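Local coordinates for putative transcriptional regulator protein (Vibrio parahaemolyticus, PDB 3ER6) that probably acts as a sequence-specific DNA-binding transcription regulator, this chain holding its DJ-1/PfpI-like domain, at residues Val11-Pro16 and Ala22-Ser27; Glu103-Gly108 and Gly161-Ser166. The protein carries 1 engineered substitution. All coordinates share one frame; numbering follows the deposited sequence.

Interaction 1 (Val11-Pro16 and Ala22-Ser27); sequences VVALAP and ASIISS
The carbonyl oxygen of S23, one residue before the I24 side chain that meets A13 and A15, is gripped by two donors of S27: S27 N lies 3.1 Å from S23 O, and S27 OG 2.7 Å from the same oxygen. The hydroxyl arrives nearly in line with the C=O bond (C=O...donor angle 161°). This is the first turn of helix 22-37, the helix of a beta-alpha-beta unit whose strands 9-14 and 43-48 lie side by side in the central sheet. I24 alone carries the packing across to the strand. Its CG1 stands beside the backbone N (chi1 -81°) and CG2 beside the carbonyl carbon, anti to that N; CG2 is directed to A13, and CG1 with its CD1 methyl to L14 O and A15. CG2 packs against the A13 methyl (I24 CG2 to A13 CB, 3.8 Å), and CG1 lies 4.2 Å from A15 CB. No hydrogen bond crosses, and every touching residue is buried. I79 of strand 77-80 also meets I24, and A22 N bonds E29 OE2 of the second subunit, so this helix start belongs to the dimer interface too. Between A13 and A15, the I24 CD1 methyl rests 3.6 Å from L14 O.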
loop_
_atom_site.group_PDB
_atom_site.type_symbol
_atom_site.label_atom_id
_atom_site.label_comp_id
_atom_site.label_asym_id
_atom_site.label_seq_id
_atom_site.Cartn_x
_atom_site.Cartn_y
_atom_site.Cartn_z
ATOM N N VAL A 11 14.883 8.670 -4.908
ATOM C CA VAL A 11 14.500 7.323 -4.483
ATOM C C VAL A 11 14.214 6.494 -5.726
ATOM O O VAL A 11 13.470 6.953 -6.608
ATOM C CB VAL A 11 13.224 7.339 -3.591
ATOM C CG1 VAL A 11 12.854 5.869 -3.169
ATOM C CG2 VAL A 11 13.444 8.280 -2.328
ATOM N N VAL A 12 14.852 5.339 -5.845
ATOM C CA VAL A 12 14.472 4.394 -6.922
ATOM C C VAL A 12 13.776 3.205 -6.212
ATOM O O VAL A 12 14.269 2.692 -5.171
ATOM C CB VAL A 12 15.707 3.929 -7.757
ATOM C CG1 VAL A 12 15.277 2.894 -8.818
ATOM C CG2 VAL A 12 16.414 5.183 -8.425
ATOM N N ALA A 13 12.598 2.836 -6.700
ATOM C CA ALA A 13 11.836 1.741 -6.087
ATOM C C ALA A 13 11.652 0.615 -7.099
ATOM O O ALA A 13 10.903 0.736 -8.076
ATOM C CB ALA A 13 10.452 2.273 -5.616
ATOM N N LEU A 14 12.356 -0.486 -6.884
ATOM C CA LEU A 14 12.234 -1.654 -7.708
ATOM C C LEU A 14 11.057 -2.506 -7.238
ATOM O O LEU A 14 11.039 -2.975 -6.076
ATOM C CB LEU A 14 13.520 -2.476 -7.597
ATOM C CG LEU A 14 13.534 -3.824 -8.306
ATOM C CD1 LEU A 14 13.495 -3.617 -9.880
ATOM C CD2 LEU A 14 14.761 -4.563 -7.842
ATOM N N ALA A 15 10.099 -2.721 -8.157
ATOM C CA ALA A 15 8.883 -3.519 -7.885
ATOM C C ALA A 15 9.009 -4.791 -8.691
ATOM O O ALA A 15 8.804 -4.804 -9.909
ATOM C CB ALA A 15 7.591 -2.680 -8.295
ATOM N N PRO A 16 9.458 -5.868 -8.048
ATOM C CA PRO A 16 9.695 -7.068 -8.804
ATOM C C PRO A 16 8.462 -7.788 -9.395
ATOM O O PRO A 16 8.616 -8.504 -10.357
ATOM C CB PRO A 16 10.407 -7.975 -7.805
ATOM C CG PRO A 16 11.228 -6.973 -6.945
ATOM C CD PRO A 16 10.142 -5.854 -6.735
ATOM N N ALA A 22 1.790 -3.225 -4.028
ATOM C CA ALA A 22 1.163 -2.136 -3.213
ATOM C C ALA A 22 2.105 -1.549 -2.206
ATOM O O ALA A 22 2.120 -0.338 -2.017
ATOM C CB ALA A 22 -0.063 -2.615 -2.479
ATOM N N SER A 23 2.903 -2.379 -1.525
ATOM C CA SER A 23 3.803 -1.787 -0.499
ATOM C C SER A 23 4.907 -0.866 -1.067
ATOM O O SER A 23 5.422 0.042 -0.348
ATOM C CB SER A 23 4.411 -2.883 0.419
ATOM O OG SER A 23 5.177 -3.846 -0.345
ATOM N N ILE A 24 5.307 -1.097 -2.310
ATOM C CA ILE A 24 6.213 -0.151 -2.974
ATOM C C ILE A 24 5.495 1.191 -3.117
ATOM O O ILE A 24 6.044 2.244 -2.814
ATOM C CB ILE A 24 6.615 -0.687 -4.374
ATOM C CG1 ILE A 24 7.735 -1.717 -4.204
ATOM C CG2 ILE A 24 7.098 0.429 -5.320
ATOM C CD1 ILE A 24 9.110 -1.035 -3.671
ATOM N N ILE A 25 4.261 1.144 -3.601
ATOM C CA ILE A 25 3.478 2.391 -3.845
ATOM C C ILE A 25 3.215 3.084 -2.485
ATOM O O ILE A 25 3.358 4.295 -2.375
ATOM C CB ILE A 25 2.104 2.057 -4.475
ATOM C CG1 ILE A 25 2.254 1.122 -5.689
ATOM C CG2 ILE A 25 1.262 3.374 -4.814
ATOM C CD1 ILE A 25 3.196 1.735 -6.756
ATOM N N SER A 26 2.820 2.330 -1.433
ATOM C CA SER A 26 2.546 3.002 -0.151
ATOM C C SER A 26 3.827 3.675 0.396
ATOM O O SER A 26 3.745 4.752 0.978
ATOM C CB SER A 26 1.937 2.038 0.884
ATOM O OG SER A 26 2.847 1.006 1.197
ATOM N N SER A 27 4.987 3.058 0.177
ATOM C CA SER A 27 6.233 3.598 0.684
ATOM C C SER A 27 6.505 4.922 -0.003
ATOM O O SER A 27 6.903 5.852 0.657
ATOM C CB SER A 27 7.431 2.653 0.492
ATOM O OG SER A 27 7.197 1.402 1.146
#

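Interaction 2 (Glu103-Gly108 and Gly161-Ser166); sequences ELHLKG and GNVYLS
This is a small, partly buried van der Waals contact between the C-terminal end of helix 95-106 and the start of strand 163-166, the penultimate strand of the mixed sheet, between 110-114 and the edge strand 157-160. Helix 95-106 leads directly into strand 110-114, and that strand is the parallel neighbour of 163-166, with N162 and Y164 both sharing backbone hydrogen bonds with I111; the helix end and the strand start are thus brought to the same end of the sheet.

The chief meeting is between H105 and V163, whose side chains cross at about a right angle. H105 holds its ring anti to the backbone N (chi1 177°), which carries the NE2 and CD2 atoms to the strand: H105 NE2 lies 3.6 Å from V163 CG2, and H105 CD2 is 3.8 Å from the same methyl. The methyl approaches obliquely to the ring. V163 CG2 is the branch beside the backbone N, whereas CG1 is anti to it. L126 touches H105 and L127 touches V163, so the loop after helix 117-124 adds apolar packing to both partners.

The helix ends in a Schellman motif at G108, which has positive phi (102°); G108 N bonds H105 O at 3.0 Å. The turn brings G108 O to 4.2 Å from N162 ND2, too far for a hydrogen bond. The other end of that amide is held, since N162 OD1 bonds NZ of K110, the first residue of strand 110-114; this lysine also bonds Y164 OH, which has a further partner in E182 OE2.

With no hydrogen bond across and a methyl set obliquely against NE2 and CD2, this is van der Waals packing with little directional character.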
loop_
_atom_site.group_PDB
_atom_site.type_symbol
_atom_site.label_atom_id
_atom_site.label_comp_id
_atom_site.label_asym_id
_atom_site.label_seq_id
_atom_site.Cartn_x
_atom_site.Cartn_y
_atom_site.Cartn_z
ATOM N N GLU A 103 26.163 -3.163 -6.384
ATOM C CA GLU A 103 27.001 -1.988 -6.592
ATOM C C GLU A 103 26.473 -0.775 -5.895
ATOM O O GLU A 103 27.242 0.008 -5.316
ATOM C CB GLU A 103 27.185 -1.654 -8.086
ATOM C CG GLU A 103 27.844 -2.787 -8.892
ATOM C CD GLU A 103 27.790 -2.532 -10.437
ATOM O OE1 GLU A 103 27.515 -3.501 -11.179
ATOM O OE2 GLU A 103 27.997 -1.374 -10.909
ATOM N N LEU A 104 25.173 -0.540 -6.017
ATOM C CA LEU A 104 24.580 0.609 -5.352
ATOM C C LEU A 104 24.889 0.536 -3.851
ATOM O O LEU A 104 25.230 1.548 -3.219
ATOM C CB LEU A 104 23.055 0.688 -5.578
ATOM C CG LEU A 104 22.529 1.139 -6.946
ATOM C CD1 LEU A 104 20.949 0.879 -7.010
ATOM C CD2 LEU A 104 22.918 2.595 -7.307
ATOM N N HIS A 105 24.763 -0.660 -3.272
ATOM C CA HIS A 105 25.094 -0.810 -1.848
ATOM C C HIS A 105 26.573 -0.487 -1.541
ATOM O O HIS A 105 26.875 0.244 -0.596
ATOM C CB HIS A 105 24.793 -2.211 -1.380
ATOM C CG HIS A 105 25.169 -2.447 0.039
ATOM N ND1 HIS A 105 26.140 -3.352 0.406
ATOM C CD2 HIS A 105 24.701 -1.905 1.191
ATOM C CE1 HIS A 105 26.248 -3.373 1.724
ATOM N NE2 HIS A 105 25.399 -2.495 2.223
ATOM N N LEU A 106 27.486 -1.052 -2.341
ATOM C CA LEU A 106 28.916 -0.730 -2.227
ATOM C C LEU A 106 29.165 0.757 -2.355
ATOM O O LEU A 106 30.053 1.301 -1.703
ATOM C CB LEU A 106 29.731 -1.490 -3.285
ATOM C CG LEU A 106 29.745 -3.025 -3.116
ATOM C CD1 LEU A 106 30.476 -3.822 -4.262
ATOM C CD2 LEU A 106 30.285 -3.439 -1.732
ATOM N N LYS A 107 28.406 1.444 -3.203
ATOM C CA LYS A 107 28.593 2.898 -3.347
ATOM C C LYS A 107 27.945 3.754 -2.244
ATOM O O LYS A 107 28.070 4.971 -2.279
ATOM C CB LYS A 107 28.056 3.405 -4.688
ATOM C CG LYS A 107 28.738 2.880 -5.957
ATOM C CD LYS A 107 27.805 3.268 -7.147
ATOM C CE LYS A 107 28.248 2.741 -8.552
ATOM N NZ LYS A 107 27.071 2.935 -9.540
ATOM N N GLY A 108 27.223 3.144 -1.301
ATOM C CA GLY A 108 26.666 3.906 -0.186
ATOM C C GLY A 108 25.182 4.269 -0.242
ATOM O O GLY A 108 24.686 4.991 0.631
ATOM N N GLY A 161 23.787 -1.087 9.309
ATOM C CA GLY A 161 24.583 -0.216 8.458
ATOM C C GLY A 161 23.605 0.588 7.617
ATOM O O GLY A 161 22.727 1.272 8.161
ATOM N N ASN A 162 23.756 0.522 6.302
ATOM C CA ASN A 162 22.817 1.232 5.434
ATOM C C ASN A 162 21.736 0.382 4.842
ATOM O O ASN A 162 21.125 0.783 3.838
ATOM C CB ASN A 162 23.556 1.930 4.299
ATOM C CG ASN A 162 23.870 3.319 4.658
ATOM O OD1 ASN A 162 22.979 4.094 5.075
ATOM N ND2 ASN A 162 25.137 3.666 4.554
ATOM N N VAL A 163 21.516 -0.782 5.438
ATOM C CA VAL A 163 20.499 -1.705 4.940
ATOM C C VAL A 163 19.343 -1.685 5.949
ATOM O O VAL A 163 19.536 -1.917 7.152
ATOM C CB VAL A 163 21.061 -3.163 4.759
ATOM C CG1 VAL A 163 19.964 -4.112 4.222
ATOM C CG2 VAL A 163 22.290 -3.148 3.869
ATOM N N TYR A 164 18.142 -1.423 5.466
ATOM C CA TYR A 164 16.933 -1.326 6.295
ATOM C C TYR A 164 15.974 -2.422 5.887
ATOM O O TYR A 164 15.583 -2.503 4.716
ATOM C CB TYR A 164 16.221 0.036 6.044
ATOM C CG TYR A 164 17.059 1.231 6.370
ATOM C CD1 TYR A 164 16.757 2.025 7.496
ATOM C CD2 TYR A 164 18.125 1.596 5.553
ATOM C CE1 TYR A 164 17.499 3.160 7.805
ATOM C CE2 TYR A 164 18.927 2.725 5.865
ATOM C CZ TYR A 164 18.605 3.477 7.001
ATOM O OH TYR A 164 19.369 4.562 7.310
ATOM N N LEU A 165 15.583 -3.258 6.831
ATOM C CA LEU A 165 14.695 -4.336 6.583
ATOM C C LEU A 165 13.345 -4.119 7.295
ATOM O O LEU A 165 13.290 -3.808 8.508
ATOM C CB LEU A 165 15.263 -5.686 7.115
ATOM C CG LEU A 165 16.687 -6.133 6.707
ATOM C CD1 LEU A 165 16.967 -7.526 7.331
ATOM C CD2 LEU A 165 16.857 -6.178 5.168
ATOM N N SER A 166 12.253 -4.322 6.556
ATOM C CA SER A 166 10.928 -4.187 7.154
ATOM C C SER A 166 10.027 -5.380 6.642
ATOM O O SER A 166 9.656 -5.420 5.471
ATOM C CB SER A 166 10.305 -2.818 6.826
ATOM O OG SER A 166 8.948 -2.799 7.308
#

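Both contacts pack a helix end against the same mixed sheet, with their centres 16 Å apart and their nearest atoms about 6 Å apart, so they do not touch. Strands 77-80 and 110-114 lie between the two strands involved. Helix 22-37 reaches them through I24 and S27 on I79 and through S23 and S27 on I114, the latter on the strand whose start pairs with N162 and Y164. A second link runs through H172: S23 of interaction 1 touches it, and S166, at the far end of the strand in interaction 2, hydrogen-bonds its ND1. Interaction 1 alone also meets the second subunit.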